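Local coordinates for TRAP dicarboxylate transporter-DctP subunit (Marinobacter aquaeolei, PDB 4PFI), which probably binds a small organic solute, perhaps a carboxylate, in the periplasm and hands it to a TRAP membrane transporter, at residues V108-L113 with Q332-R337; F114-L119 with S184-E189. One frame throughout, in Å; residues are numbered along the deposited sequence.

Interaction 1: residues V108-L113 with Q332-R337; sequences VPETGL and QALIQR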
loop_
_atom_site.group_PDB
_atom_site.type_symbol
_atom_site.label_atom_id
_atom_site.label_comp_id
_atom_site.label_asym_id
_atom_site.label_seq_id
_atom_site.Cartn_x
_atom_site.Cartn_y
_atom_site.Cartn_z
ATOM N N VAL A 108 -3.845 -12.464 6.756
ATOM C CA VAL A 108 -5.028 -11.880 6.115
ATOM C C VAL A 108 -4.868 -11.803 4.587
ATOM O O VAL A 108 -4.672 -10.717 4.028
ATOM C CB VAL A 108 -5.269 -10.446 6.630
ATOM C CG1 VAL A 108 -6.650 -9.974 6.255
ATOM C CG2 VAL A 108 -5.057 -10.387 8.133
ATOM N N PRO A 109 -4.977 -12.952 3.910
ATOM C CA PRO A 109 -4.723 -13.094 2.468
ATOM C C PRO A 109 -5.655 -12.255 1.599
ATOM O O PRO A 109 -5.347 -12.001 0.435
ATOM C CB PRO A 109 -4.972 -14.583 2.203
ATOM C CG PRO A 109 -5.059 -15.239 3.569
ATOM C CD PRO A 109 -5.527 -14.181 4.503
ATOM N N GLU A 110 -6.767 -11.816 2.171
ATOM C CA GLU A 110 -7.761 -11.045 1.444
ATOM C C GLU A 110 -7.181 -9.696 1.017
ATOM O O GLU A 110 -7.652 -9.085 0.056
ATOM C CB GLU A 110 -9.006 -10.840 2.321
ATOM C CG GLU A 110 -9.731 -12.152 2.645
ATOM C CD GLU A 110 -8.975 -13.047 3.635
ATOM O OE1 GLU A 110 -8.267 -12.512 4.517
ATOM O OE2 GLU A 110 -9.090 -14.292 3.537
ATOM N N THR A 111 -6.168 -9.225 1.738
ATOM C CA THR A 111 -5.536 -7.953 1.390
ATOM C C THR A 111 -4.803 -8.064 0.042
ATOM O O THR A 111 -4.483 -7.048 -0.568
ATOM C CB THR A 111 -4.586 -7.446 2.504
ATOM O OG1 THR A 111 -3.602 -8.442 2.814
ATOM C CG2 THR A 111 -5.366 -7.117 3.766
ATOM N N GLY A 112 -4.571 -9.293 -0.435
ATOM C CA GLY A 112 -4.022 -9.493 -1.765
ATOM C C GLY A 112 -4.840 -8.790 -2.843
ATOM O O GLY A 112 -4.331 -8.452 -3.899
ATOM N N LEU A 113 -6.124 -8.591 -2.583
ATOM C CA LEU A 113 -6.971 -7.833 -3.484
ATOM C C LEU A 113 -6.282 -6.541 -3.948
ATOM O O LEU A 113 -6.407 -6.159 -5.099
ATOM C CB LEU A 113 -8.283 -7.480 -2.776
ATOM C CG LEU A 113 -9.312 -6.665 -3.564
ATOM C CD1 LEU A 113 -10.145 -7.576 -4.467
ATOM C CD2 LEU A 113 -10.224 -5.854 -2.591
ATOM N N GLN A 332 -13.870 -13.836 -4.043
ATOM C CA GLN A 332 -14.775 -13.631 -5.167
ATOM C C GLN A 332 -15.662 -12.418 -4.989
ATOM O O GLN A 332 -15.869 -11.651 -5.933
ATOM C CB GLN A 332 -15.698 -14.819 -5.323
ATOM C CG GLN A 332 -15.437 -15.680 -6.511
ATOM C CD GLN A 332 -16.545 -16.691 -6.670
ATOM O OE1 GLN A 332 -17.632 -16.498 -6.140
ATOM N NE2 GLN A 332 -16.272 -17.780 -7.373
ATOM N N ALA A 333 -16.211 -12.261 -3.784
ATOM C CA ALA A 333 -17.164 -11.188 -3.500
ATOM C C ALA A 333 -16.452 -9.849 -3.456
ATOM O O ALA A 333 -16.980 -8.847 -3.928
ATOM C CB ALA A 333 -17.886 -11.445 -2.187
ATOM N N LEU A 334 -15.242 -9.835 -2.899
ATOM C CA LEU A 334 -14.436 -8.613 -2.861
ATOM C C LEU A 334 -14.177 -8.113 -4.286
ATOM O O LEU A 334 -14.403 -6.936 -4.601
ATOM C CB LEU A 334 -13.122 -8.869 -2.125
ATOM C CG LEU A 334 -13.339 -9.189 -0.642
ATOM C CD1 LEU A 334 -12.094 -9.807 0.007
ATOM C CD2 LEU A 334 -13.783 -7.939 0.113
ATOM N N ILE A 335 -13.718 -9.026 -5.140
ATOM C CA ILE A 335 -13.512 -8.736 -6.557
ATOM C C ILE A 335 -14.798 -8.213 -7.204
ATOM O O ILE A 335 -14.762 -7.312 -8.048
ATOM C CB ILE A 335 -13.023 -9.989 -7.316
ATOM C CG1 ILE A 335 -11.587 -10.327 -6.905
ATOM C CG2 ILE A 335 -13.129 -9.793 -8.825
ATOM C CD1 ILE A 335 -10.894 -11.306 -7.815
ATOM N N GLN A 336 -15.936 -8.767 -6.784
ATOM C CA GLN A 336 -17.231 -8.362 -7.316
ATOM C C GLN A 336 -17.593 -6.956 -6.867
ATOM O O GLN A 336 -18.050 -6.146 -7.673
ATOM C CB GLN A 336 -18.327 -9.366 -6.911
ATOM C CG GLN A 336 -18.399 -10.583 -7.840
ATOM C CD GLN A 336 -18.912 -11.855 -7.174
ATOM O OE1 GLN A 336 -19.680 -11.814 -6.209
ATOM N NE2 GLN A 336 -18.485 -13.003 -7.699
ATOM N N ARG A 337 -17.383 -6.656 -5.592
ATOM C CA ARG A 337 -17.714 -5.330 -5.088
ATOM C C ARG A 337 -16.851 -4.255 -5.762
ATOM O O ARG A 337 -17.350 -3.175 -6.094
ATOM C CB ARG A 337 -17.587 -5.270 -3.559
#
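The carbonyl oxygen of Val108 is gripped twice, and this double hold starts the 3-10 turn that brings Glu110 and Leu113 against Leu334 and Ile335. Thr111 OG1 reaches Val108 O at 2.8 Å, close to straight along the carbonyl (C=O...OG1 angle 167°), while Thr111 N donates to the same Val108 O at 3.1 Å. The next two i to i+3 backbone bonds, Gly112 N to Pro109 O and Leu113 N to Glu110 O, carry the turn on until Leu113 faces the helix. Leu113 swings CG to the side opposite its backbone N (chi1 180°), which carries the CD1 methyl to the far backbone: CD1 lies 3.9 Å from both Ile335 N and Ile335 CG1, and 4.0 Å from Leu334 CB. The partner is the long C-terminal helix 318-339 of this TRAP solute-binding protein, which runs past the loop joining helices 101-104 and 124-132. One turn back from Leu113, the contact is thinner. Leu334 CD1 comes to 4.0 Å from Glu110 CB, and it is the aliphatic root of Glu110 that does the touching, because the chain bends at chi2 (72°) and takes the carboxylate away from the helix. Helix 134-145 backs the turn, with Phe140 and Ala143 against Glu110 and Phe136 against Leu113; within helix 318-339 itself, Phe323 lies against both Leu113 and Ile335.

Interaction 2: residues F114-L119 with S184-E189; sequences FNLHFL and SETAAE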
loop_
_atom_site.group_PDB
_atom_site.type_symbol
_atom_site.label_atom_id
_atom_site.label_comp_id
_atom_site.label_asym_id
_atom_site.label_seq_id
_atom_site.Cartn_x
_atom_site.Cartn_y
_atom_site.Cartn_z
ATOM N N PHE A 114 -5.557 -5.886 -3.044
ATOM C CA PHE A 114 -4.950 -4.584 -3.311
ATOM C C PHE A 114 -3.683 -4.632 -4.145
ATOM O O PHE A 114 -3.181 -3.584 -4.552
ATOM C CB PHE A 114 -4.658 -3.850 -1.988
ATOM C CG PHE A 114 -5.883 -3.545 -1.209
ATOM C CD1 PHE A 114 -6.863 -2.727 -1.752
ATOM C CD2 PHE A 114 -6.091 -4.122 0.039
ATOM C CE1 PHE A 114 -8.035 -2.459 -1.038
ATOM C CE2 PHE A 114 -7.251 -3.854 0.757
ATOM C CZ PHE A 114 -8.233 -3.015 0.210
ATOM N N ASN A 115 -3.157 -5.826 -4.390
ATOM C CA ASN A 115 -2.034 -5.983 -5.319
ATOM C C ASN A 115 -2.464 -6.522 -6.697
ATOM O O ASN A 115 -1.615 -6.727 -7.556
ATOM C CB ASN A 115 -0.939 -6.890 -4.748
ATOM C CG ASN A 115 -0.442 -6.465 -3.367
ATOM O OD1 ASN A 115 -0.152 -7.321 -2.523
ATOM N ND2 ASN A 115 -0.332 -5.163 -3.128
ATOM N N LEU A 116 -3.757 -6.772 -6.910
ATOM C CA LEU A 116 -4.245 -7.206 -8.235
ATOM C C LEU A 116 -4.210 -6.050 -9.244
ATOM O O LEU A 116 -4.624 -4.930 -8.938
ATOM C CB LEU A 116 -5.669 -7.774 -8.142
ATOM C CG LEU A 116 -5.767 -9.163 -7.490
ATOM C CD1 LEU A 116 -7.208 -9.525 -7.257
ATOM C CD2 LEU A 116 -5.075 -10.233 -8.344
ATOM N N HIS A 117 -3.722 -6.297 -10.450
ATOM C CA HIS A 117 -3.594 -5.206 -11.418
ATOM C C HIS A 117 -4.944 -4.904 -12.093
ATOM O O HIS A 117 -5.689 -5.832 -12.399
ATOM C CB HIS A 117 -2.529 -5.546 -12.469
ATOM C CG HIS A 117 -1.132 -5.598 -11.919
ATOM N ND1 HIS A 117 -0.027 -5.762 -12.705
ATOM C CD2 HIS A 117 -0.682 -5.506 -10.637
ATOM C CE1 HIS A 117 1.059 -5.774 -11.941
ATOM N NE2 HIS A 117 0.685 -5.630 -10.694
ATOM N N PHE A 118 -5.238 -3.618 -12.316
ATOM C CA PHE A 118 -6.397 -3.173 -13.105
ATOM C C PHE A 118 -7.741 -3.581 -12.500
ATOM O O PHE A 118 -8.702 -3.777 -13.218
ATOM C CB PHE A 118 -6.275 -3.673 -14.548
ATOM C CG PHE A 118 -4.972 -3.278 -15.196
ATOM C CD1 PHE A 118 -4.730 -1.953 -15.537
ATOM C CD2 PHE A 118 -3.973 -4.215 -15.427
ATOM C CE1 PHE A 118 -3.523 -1.568 -16.090
ATOM C CE2 PHE A 118 -2.761 -3.828 -15.995
ATOM C CZ PHE A 118 -2.542 -2.497 -16.321
ATOM N N LEU A 119 -7.813 -3.680 -11.177
ATOM C CA LEU A 119 -9.015 -4.174 -10.528
ATOM C C LEU A 119 -9.815 -3.018 -9.945
ATOM O O LEU A 119 -10.933 -2.741 -10.383
ATOM C CB LEU A 119 -8.664 -5.163 -9.419
ATOM C CG LEU A 119 -9.881 -5.726 -8.671
ATOM C CD1 LEU A 119 -10.433 -6.937 -9.403
ATOM C CD2 LEU A 119 -9.511 -6.075 -7.245
ATOM N N SER A 184 3.739 -10.621 -1.495
ATOM C CA SER A 184 2.459 -11.285 -1.450
ATOM C C SER A 184 2.425 -12.278 -2.607
ATOM O O SER A 184 2.879 -11.972 -3.707
ATOM C CB SER A 184 1.340 -10.247 -1.612
ATOM O OG SER A 184 0.068 -10.858 -1.679
ATOM N N GLU A 185 1.879 -13.460 -2.379
ATOM C CA GLU A 185 1.798 -14.448 -3.442
ATOM C C GLU A 185 1.011 -13.870 -4.627
ATOM O O GLU A 185 1.330 -14.106 -5.793
ATOM C CB GLU A 185 1.136 -15.712 -2.924
ATOM C CG GLU A 185 1.247 -16.867 -3.866
ATOM C CD GLU A 185 1.172 -18.207 -3.149
ATOM O OE1 GLU A 185 0.880 -18.223 -1.932
ATOM O OE2 GLU A 185 1.418 -19.245 -3.808
ATOM N N THR A 186 -0.014 -13.087 -4.318
ATOM C CA THR A 186 -0.837 -12.521 -5.357
ATOM C C THR A 186 -0.031 -11.507 -6.139
ATOM O O THR A 186 -0.183 -11.402 -7.354
ATOM C CB THR A 186 -2.090 -11.870 -4.780
ATOM O OG1 THR A 186 -2.840 -12.860 -4.062
ATOM C CG2 THR A 186 -2.959 -11.293 -5.880
ATOM N N ALA A 187 0.817 -10.748 -5.442
ATOM C CA ALA A 187 1.622 -9.719 -6.088
ATOM C C ALA A 187 2.673 -10.366 -6.992
ATOM O O ALA A 187 2.916 -9.898 -8.102
ATOM C CB ALA A 187 2.295 -8.788 -5.058
ATOM N N ALA A 188 3.258 -11.465 -6.529
ATOM C CA ALA A 188 4.218 -12.220 -7.340
ATOM C C ALA A 188 3.556 -12.729 -8.627
ATOM O O ALA A 188 4.107 -12.591 -9.726
ATOM C CB ALA A 188 4.782 -13.390 -6.548
ATOM N N GLU A 189 2.367 -13.305 -8.481
ATOM C CA GLU A 189 1.661 -13.911 -9.605
ATOM C C GLU A 189 1.277 -12.892 -10.666
ATOM O O GLU A 189 1.220 -13.205 -11.847
ATOM C CB GLU A 189 0.402 -14.640 -9.134
ATOM C CG GLU A 189 -0.284 -15.379 -10.258
ATOM C CD GLU A 189 0.619 -16.440 -10.899
ATOM O OE1 GLU A 189 1.646 -16.818 -10.290
ATOM O OE2 GLU A 189 0.300 -16.902 -12.018
#
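Leu116 and Thr186 make the tight end of this contact, methyl against methyl: Leu116 CD2 lies 3.4 Å from Thr186 CG2, a close approach for two carbons, and the two side chains meet at a slant. Thr186 CG2 stands anti to its own backbone N, which puts the methyl rather than the hydroxyl against the leucine. Beside them the backbones come closest at Asn115 and Ala187, whose CA atoms are 5.3 Å apart. Asn115 CB sits 3.8 Å from Ala187 CB, and a small residue here is consistent with the close backbone approach. The amide oxygen fares worse: Asn115 OD1 is buried with no polar partner in the model. It faces Ser184 CB at 3.4 Å; Ser184 OG is 3.6 Å from Asn115 OD1, but the pair does not make a hydrogen bond. Ser184 is the N-cap of the helix, its OG taking a weak bond from Thr186 N (3.5 Å, N-H...O angle 137°). Toward solvent the helix is less enclosed: Glu185, its CB directed away from the loop, is exposed though it rests on Leu326 of helix 318-339, and partly exposed Glu189 pairs with Arg192 of its own helix. Helix 185-192 links the parallel strands 178-180 and 197-199 as a beta-alpha-beta unit. The chain touches this helix at Asn115 and Leu116 and then leaves it, with Pro101 of helix 101-104 against Asn115, while helix 318-339 supplies Ala319 against Leu116 and Phe323 against Thr186.

How the interactions relate
Interaction 1 hands the chain straight to interaction 2, since Phe114 follows Leu113, and their centres lie 10 Å apart. Leu119 folds back to join them: its CD1 is 4.0 Å from Ile335 CG2, and its CD2 is modelled 3.2 Å from Leu113 CD1, a doubtful closeness for two methyls. Gly112 O also meets Thr186 CG2 at 3.7 Å, so the turn of 108-113 touches helix 185-192 as well. Phe323 of helix 318-339 is common to both contacts, packing on Leu113, Ile335 and Thr186. The loop between helices 101-104 and 124-132 therefore packs against helices 318-339 and 185-192, among others. None of the sodium ligands Gln234, Asn235 and Gly298 belongs to either contact.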